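Local coordinates for protein tylactone synthase starter module and modules 1 & 2 (Streptomyces fradiae, PDB 2Z5L) that probably reduces the beta-keto group of a growing polyketide as the first ketoreductase of the tylosin synthase, setting the chirality of the resulting alcohol, at residues G242-R247 with F498-E503; I345-V350 with Q401-A406; G260-T265 with E282-L287. All blocks are in the same frame, centred on the assembly; numbering follows the deposited sequence.

Contact 1: residues G242-R247 with F498-E503; sequences GRRVSR and FDTVPE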
# COMPACT_ATOMS: atom_id res chain seq x y z
N GLY A 242 11.65 1.94 13.64
CA GLY A 242 10.65 2.89 13.20
C GLY A 242 10.75 3.11 11.70
O GLY A 242 11.84 3.34 11.16
N ARG A 243 9.61 3.03 11.01
CA ARG A 243 9.56 3.21 9.56
C ARG A 243 10.02 4.61 9.16
O ARG A 243 9.65 5.60 9.79
CB ARG A 243 8.12 2.95 9.07
CG ARG A 243 7.97 2.88 7.55
CD ARG A 243 6.81 1.96 7.18
NE ARG A 243 6.53 1.95 5.74
CZ ARG A 243 6.02 2.97 5.07
NH1 ARG A 243 5.73 4.11 5.69
NH2 ARG A 243 5.81 2.87 3.76
N ARG A 244 10.84 4.68 8.12
CA ARG A 244 11.36 5.96 7.64
C ARG A 244 11.42 6.03 6.12
O ARG A 244 11.71 5.03 5.46
CB ARG A 244 12.77 6.20 8.20
CG ARG A 244 12.84 6.42 9.70
CD ARG A 244 12.25 7.76 10.09
NE ARG A 244 12.60 8.10 11.47
CZ ARG A 244 12.13 7.47 12.54
NH1 ARG A 244 11.28 6.46 12.40
NH2 ARG A 244 12.52 7.85 13.75
N VAL A 245 11.16 7.21 5.57
CA VAL A 245 11.24 7.39 4.13
C VAL A 245 12.53 8.16 3.82
O VAL A 245 12.72 9.30 4.25
CB VAL A 245 10.03 8.19 3.56
CG1 VAL A 245 8.76 7.35 3.66
CG2 VAL A 245 9.86 9.51 4.30
N SER A 246 13.42 7.52 3.06
CA SER A 246 14.69 8.12 2.70
C SER A 246 14.92 8.11 1.19
O SER A 246 14.60 7.13 0.51
CB SER A 246 15.82 7.37 3.42
OG SER A 246 15.51 5.99 3.54
N ARG A 247 15.48 9.20 0.66
CA ARG A 247 15.74 9.28 -0.77
C ARG A 247 16.49 8.02 -1.19
O ARG A 247 17.39 7.57 -0.49
CB ARG A 247 16.55 10.54 -1.10
CG ARG A 247 15.86 11.83 -0.62
CD ARG A 247 16.54 13.09 -1.12
NE ARG A 247 15.96 13.59 -2.37
CZ ARG A 247 15.27 14.72 -2.49
NH1 ARG A 247 15.07 15.50 -1.43
NH2 ARG A 247 14.78 15.09 -3.66
N PHE A 498 8.92 11.29 7.83
CA PHE A 498 9.71 12.04 6.87
C PHE A 498 10.94 12.74 7.45
O PHE A 498 11.57 13.55 6.77
CB PHE A 498 8.84 13.08 6.16
CG PHE A 498 7.60 12.51 5.53
CD1 PHE A 498 6.42 12.38 6.25
CD2 PHE A 498 7.62 12.10 4.19
CE1 PHE A 498 5.27 11.86 5.66
CE2 PHE A 498 6.48 11.57 3.59
CZ PHE A 498 5.30 11.46 4.32
N ASP A 499 11.29 12.46 8.71
CA ASP A 499 12.46 13.13 9.28
C ASP A 499 13.73 12.75 8.52
O ASP A 499 14.66 13.55 8.44
CB ASP A 499 12.64 12.78 10.76
CG ASP A 499 11.71 13.57 11.67
OD1 ASP A 499 11.28 14.69 11.27
OD2 ASP A 499 11.42 13.09 12.78
N THR A 500 13.76 11.55 7.96
CA THR A 500 14.93 11.09 7.21
C THR A 500 15.09 11.78 5.86
O THR A 500 15.92 11.37 5.04
CB THR A 500 14.87 9.57 6.98
OG1 THR A 500 13.51 9.15 6.87
CG2 THR A 500 15.56 8.83 8.11
N VAL A 501 14.30 12.82 5.62
CA VAL A 501 14.39 13.57 4.37
C VAL A 501 14.89 14.97 4.67
O VAL A 501 14.23 15.73 5.37
CB VAL A 501 13.03 13.69 3.67
CG1 VAL A 501 13.18 14.54 2.42
CG2 VAL A 501 12.50 12.31 3.30
N PRO A 502 16.08 15.32 4.14
CA PRO A 502 16.70 16.63 4.35
C PRO A 502 15.76 17.83 4.19
O PRO A 502 15.54 18.60 5.13
CB PRO A 502 17.81 16.64 3.31
CG PRO A 502 18.23 15.19 3.29
CD PRO A 502 16.90 14.49 3.25
N GLU A 503 15.21 17.97 2.99
CA GLU A 503 14.32 19.07 2.66
C GLU A 503 13.09 19.11 3.57
O GLU A 503 12.48 20.17 3.77
CB GLU A 503 13.89 18.95 1.20
CG GLU A 503 15.03 19.02 0.19
CD GLU A 503 15.93 17.80 0.17
OE1 GLU A 503 16.96 17.84 -0.52
OE2 GLU A 503 15.62 16.79 0.84
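Val245 and Phe498 approach to 5.6 Å between their CA atoms, and Ser246 and Thr500 to 5.4 Å. The 242-247 segment is the end of a strand. Against it, residues Phe498 to Val501 form a type I turn, closed by a bond from Val501 N to Phe498 O. Thr500 points at the strand, and its OG1 donates a hydrogen bond to Val245 O at 2.7 Å. The hydroxyl sits well above the carbonyl plane, not on a lone pair. Thr500 CG2 rests against CB and CG of Arg244, whose charged end pairs with Glu230. Val501 CG2 also comes to 3.2 Å from Val245 O. Val245 CG2 reaches the Phe498 ring at CD2, 3.4 Å away, and that ring makes edge-to-face contacts with Trp396 and Phe485. At the outer end, Arg247 bends at chi3 (93°), and NH1 forms a salt bridge to Glu503 OE2 at 2.7 Å. The oxygen lies at the guanidinium edge; the guanidinium and carboxylate planes are 63° apart. Arg247 NH2 bonds to Ala26 O. The C-terminal tail lies along the end of strand 239-247, on the edge away from strand 28-35, in the Rossmann-like structural subdomain expected of modular ketoreductases.

Contact 2: residues I345-V350 with Q401-A406; sequences ILDDAV and QGAYAA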
# COMPACT_ATOMS: atom_id res chain seq x y z
N ILE A 345 -8.71 1.45 -10.35
CA ILE A 345 -9.79 2.43 -10.37
C ILE A 345 -9.58 3.59 -9.42
O ILE A 345 -8.92 3.45 -8.39
CB ILE A 345 -11.11 1.79 -10.00
CG1 ILE A 345 -11.08 1.38 -8.54
CG2 ILE A 345 -11.36 0.56 -10.87
CD1 ILE A 345 -12.41 0.94 -8.02
N LEU A 346 -10.16 4.73 -9.75
CA LEU A 346 -10.04 5.91 -8.91
C LEU A 346 -10.82 5.69 -7.62
O LEU A 346 -11.99 5.28 -7.64
CB LEU A 346 -10.57 7.15 -9.65
CG LEU A 346 -9.74 8.45 -9.53
CD1 LEU A 346 -10.37 9.53 -10.39
CD2 LEU A 346 -9.67 8.90 -8.07
N ASP A 347 -10.14 5.96 -6.51
CA ASP A 347 -10.73 5.83 -5.18
C ASP A 347 -10.65 7.10 -4.36
O ASP A 347 -9.58 7.70 -4.22
CB ASP A 347 -10.06 4.73 -4.35
CG ASP A 347 -10.58 4.69 -2.92
OD1 ASP A 347 -11.82 4.68 -2.76
OD2 ASP A 347 -9.77 4.68 -1.96
N ASP A 348 -11.78 7.51 -3.81
CA ASP A 348 -11.82 8.68 -2.95
C ASP A 348 -13.03 8.63 -2.03
O ASP A 348 -14.10 9.19 -2.31
CB ASP A 348 -11.74 10.00 -3.77
CG ASP A 348 -12.89 10.17 -4.77
OD1 ASP A 348 -13.14 9.23 -5.58
OD2 ASP A 348 -13.49 11.27 -4.77
N ALA A 349 -12.85 7.92 -0.92
CA ALA A 349 -13.88 7.76 0.09
C ALA A 349 -13.23 7.72 1.48
O ALA A 349 -12.38 6.87 1.75
CB ALA A 349 -14.67 6.47 -0.15
N VAL A 350 -13.62 8.66 2.34
CA VAL A 350 -13.09 8.72 3.69
C VAL A 350 -13.54 7.50 4.47
O VAL A 350 -14.52 6.84 4.12
CB VAL A 350 -13.58 9.98 4.45
CG1 VAL A 350 -12.95 11.22 3.84
CG2 VAL A 350 -15.10 10.06 4.38
N GLN A 401 -8.25 7.98 0.92
CA GLN A 401 -7.93 6.86 0.05
C GLN A 401 -7.44 5.62 0.82
O GLN A 401 -6.40 5.01 0.47
CB GLN A 401 -6.90 7.30 -0.99
CG GLN A 401 -7.38 8.42 -1.87
CD GLN A 401 -6.35 8.79 -2.89
OE1 GLN A 401 -5.24 9.25 -2.56
NE2 GLN A 401 -6.68 8.58 -4.17
N GLY A 402 -8.18 5.25 1.86
CA GLY A 402 -7.80 4.10 2.67
C GLY A 402 -7.86 2.78 1.90
O GLY A 402 -6.99 1.93 2.05
N ALA A 403 -8.88 2.62 1.07
CA ALA A 403 -9.03 1.38 0.33
C ALA A 403 -7.97 1.32 -0.75
O ALA A 403 -7.44 0.26 -1.08
CB ALA A 403 -10.43 1.29 -0.29
N TYR A 404 -7.64 2.49 -1.29
CA TYR A 404 -6.62 2.55 -2.34
C TYR A 404 -5.22 2.29 -1.77
O TYR A 404 -4.36 1.68 -2.43
CB TYR A 404 -6.67 3.93 -3.01
CG TYR A 404 -5.96 3.98 -4.34
CD1 TYR A 404 -6.35 3.15 -5.40
CD2 TYR A 404 -4.93 4.90 -4.58
CE1 TYR A 404 -5.77 3.25 -6.65
CE2 TYR A 404 -4.34 5.01 -5.83
CZ TYR A 404 -4.76 4.18 -6.86
OH TYR A 404 -4.22 4.30 -8.11
N ALA A 405 -4.99 2.76 -0.55
CA ALA A 405 -3.69 2.55 0.10
C ALA A 405 -3.50 1.10 0.49
O ALA A 405 -2.37 0.58 0.44
CB ALA A 405 -3.55 3.44 1.31
N ALA A 406 -4.58 0.44 0.90
CA ALA A 406 -4.45 -0.96 1.27
C ALA A 406 -4.04 -1.74 0.01
O ALA A 406 -3.07 -2.49 0.03
CB ALA A 406 -5.77 -1.50 1.83
O HOH W 1 -11.53 4.52 0.54
O HOH W 2 -10.32 6.50 3.33
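Asp347, the middle residue of the LDD sequence that is a fingerprint of B-type polyketide ketoreductases, meets Tyr404 and Gln401 at the start of helix 402-419. Tyr404 and Asn408 on this helix have the YxxxN spacing that marks the active site in the family. Asp347 carries the contact. Its CG is trans to the backbone N (chi1 174°), which sends the carboxylate to the first helical turn. There OD2 accepts a weak, bent bond from Tyr404 N at 3.1 Å. OD2 also lies 3.4 Å from Tyr404 CB. The two side chains run past each other in opposite directions, and Asp347 CB packs on Tyr404 CB at 3.7 Å. Farther along the ring, Tyr404 CE1 approaches Ile345 O to 3.6 Å. The N-cap residue, Gln401, makes the straighter bond. NE2 reaches Asp347 O at 3.0 Å with an angle of 161°, almost in line with the C=O and in the plane of the Gln401 side-chain amide. This amide is further held by Asn398 at OE1 and Glu444 at NE2. Two waters bridge the segments. Water 2 links Ala349 O (2.6 Å) to Gly402 N. Water 1 lies near Asp347 OD2 and Ala349 O and takes a weak bond from Ala403 N. The amides of Gly402, Ala403 and Tyr404 therefore each have an acceptor, though the bonds of Ala403 N and Tyr404 N are weak, and the helix start probably attracts the carboxylate. This ties the LDD loop to the YxxxN helix, an arrangement consistent with a loop beside the active site of a short-chain dehydrogenase/reductase.

Contact 3: residues G260-T265 with E282-L287; sequences GTVLIT and EGAERL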
# COMPACT_ATOMS: atom_id res chain seq x y z
N GLY A 260 10.54 -8.81 -27.37
CA GLY A 260 9.54 -9.87 -27.31
C GLY A 260 8.11 -9.39 -27.09
O GLY A 260 7.75 -8.29 -27.52
N THR A 261 7.30 -10.20 -26.41
CA THR A 261 5.91 -9.83 -26.15
C THR A 261 5.77 -9.07 -24.83
O THR A 261 6.30 -9.50 -23.80
CB THR A 261 5.00 -11.10 -26.13
OG1 THR A 261 5.20 -11.84 -27.34
CG2 THR A 261 3.52 -10.71 -26.04
N VAL A 262 5.08 -7.94 -24.86
CA VAL A 262 4.88 -7.15 -23.66
C VAL A 262 3.38 -7.08 -23.35
O VAL A 262 2.57 -6.68 -24.19
CB VAL A 262 5.45 -5.71 -23.82
CG1 VAL A 262 5.24 -4.93 -22.54
CG2 VAL A 262 6.93 -5.76 -24.17
N LEU A 263 3.03 -7.54 -22.16
CA LEU A 263 1.64 -7.54 -21.71
C LEU A 263 1.41 -6.30 -20.86
O LEU A 263 2.15 -6.06 -19.90
CB LEU A 263 1.35 -8.77 -20.86
CG LEU A 263 -0.03 -8.85 -20.21
CD1 LEU A 263 -1.12 -8.79 -21.29
CD2 LEU A 263 -0.15 -10.17 -19.43
N ILE A 264 0.39 -5.52 -21.21
CA ILE A 264 0.07 -4.30 -20.47
C ILE A 264 -1.39 -4.26 -20.05
O ILE A 264 -2.28 -4.13 -20.91
CB ILE A 264 0.34 -3.03 -21.32
CG1 ILE A 264 1.83 -2.86 -21.57
CG2 ILE A 264 -0.24 -1.80 -20.61
CD1 ILE A 264 2.14 -1.87 -22.69
N THR A 265 -1.66 -4.35 -18.75
CA THR A 265 -3.06 -4.27 -18.33
C THR A 265 -3.43 -2.79 -18.21
O THR A 265 -2.55 -1.93 -18.10
CB THR A 265 -3.34 -5.04 -17.01
OG1 THR A 265 -2.78 -4.35 -15.90
CG2 THR A 265 -2.74 -6.46 -17.08
N GLU A 282 10.23 1.67 -28.85
CA GLU A 282 11.60 1.38 -28.46
C GLU A 282 12.06 -0.06 -28.56
O GLU A 282 12.96 -0.47 -27.83
CB GLU A 282 11.88 1.88 -27.05
CG GLU A 282 11.68 3.37 -26.87
CD GLU A 282 12.04 3.83 -25.47
OE1 GLU A 282 11.77 5.00 -25.14
OE2 GLU A 282 12.61 3.01 -24.71
N GLY A 283 11.44 -0.84 -29.43
CA GLY A 283 11.89 -2.21 -29.56
C GLY A 283 10.93 -3.32 -29.20
O GLY A 283 11.29 -4.49 -29.26
N ALA A 284 9.71 -2.99 -28.81
CA ALA A 284 8.76 -4.04 -28.47
C ALA A 284 8.42 -4.77 -29.77
O ALA A 284 8.20 -4.14 -30.81
CB ALA A 284 7.50 -3.45 -27.84
N GLU A 285 8.38 -6.10 -29.70
CA GLU A 285 8.06 -6.93 -30.85
C GLU A 285 6.57 -7.19 -30.90
O GLU A 285 5.98 -7.36 -31.96
CB GLU A 285 8.81 -8.26 -30.77
CG GLU A 285 10.32 -8.15 -30.87
CD GLU A 285 10.99 -9.51 -30.92
OE1 GLU A 285 10.56 -10.35 -31.75
OE2 GLU A 285 11.94 -9.75 -30.15
N ARG A 286 5.95 -7.25 -29.72
CA ARG A 286 4.53 -7.48 -29.64
C ARG A 286 3.97 -6.88 -28.36
O ARG A 286 4.54 -7.01 -27.28
CB ARG A 286 4.22 -8.99 -29.66
CG ARG A 286 2.73 -9.34 -29.67
CD ARG A 286 2.48 -10.84 -29.49
NE ARG A 286 3.17 -11.65 -30.50
CZ ARG A 286 3.43 -12.94 -30.36
NH1 ARG A 286 3.05 -13.58 -29.26
NH2 ARG A 286 4.08 -13.60 -31.30
N LEU A 287 2.83 -6.21 -28.50
CA LEU A 287 2.16 -5.62 -27.37
C LEU A 287 0.81 -6.28 -27.29
O LEU A 287 0.15 -6.49 -28.31
CB LEU A 287 1.98 -4.11 -27.55
CG LEU A 287 3.22 -3.22 -27.39
CD1 LEU A 287 2.84 -1.73 -27.52
CD2 LEU A 287 3.84 -3.47 -26.03
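Arg286 and Thr261 meet through torsions that lay one side chain over the other. Arg286 has CG trans to its backbone N (chi1 -176°), and a turn at chi3 (-56°) brings the guanidinium back over Thr261. The two strands are parallel and belong to a Rossmann-type beta-alpha-beta unit: strand 261-265, helix 270-281, strand 286-291. The glycine-rich turn between the first strand and the helix fits a GxGxxG pattern, probably used for the nicotinamide cofactor. Thr261 is paired with Arg286, and Val262 with Leu287. Val262 N donates to Arg286 O at 2.6 Å. Gly260 O is gripped twice, by Arg286 N at 3.0 Å and by Glu285 N at 3.2 Å; the latter comes in the carbonyl plane, on a lone pair, while Arg286 N comes from above that plane. Glu285 returns the bond, as OE2 accepts from Gly260 N at 3.3 Å, met from above the carboxylate plane. On the helix side, Val262 and Leu287 lie side by side, with Val262 CB 3.5 Å from Leu287 CD2. Ile264 CD1 touches the same methyl, and Leu279 of the helix packs on Val262 and Ile264. On the opposite face, Thr261 CG2 meets Arg286 CD at 3.6 Å. Thr261 OG1 lies over one guanidinium face, 3.4 Å from Arg286 NH1, at an angle too poor for a hydrogen bond.

The three contacts sit in different parts of one chain and do not touch. Contacts 1 and 2 have centres about 24 Å apart and nearest atoms about 9 Å apart. Contacts 2 and 3 have centres about 30 Å apart, with nearest atoms about 10 Å apart. Contact 1 is farther from contact 3, with about 36 Å between centres. Contact 1 joins the two ends of the long chain passage that contains the other two. Contact 3 comes first within it and starts the probable cofactor-binding fold. Contact 2 follows and lies at the probable active site. Contacts 2 and 3 both belong to the ketoreductase domain.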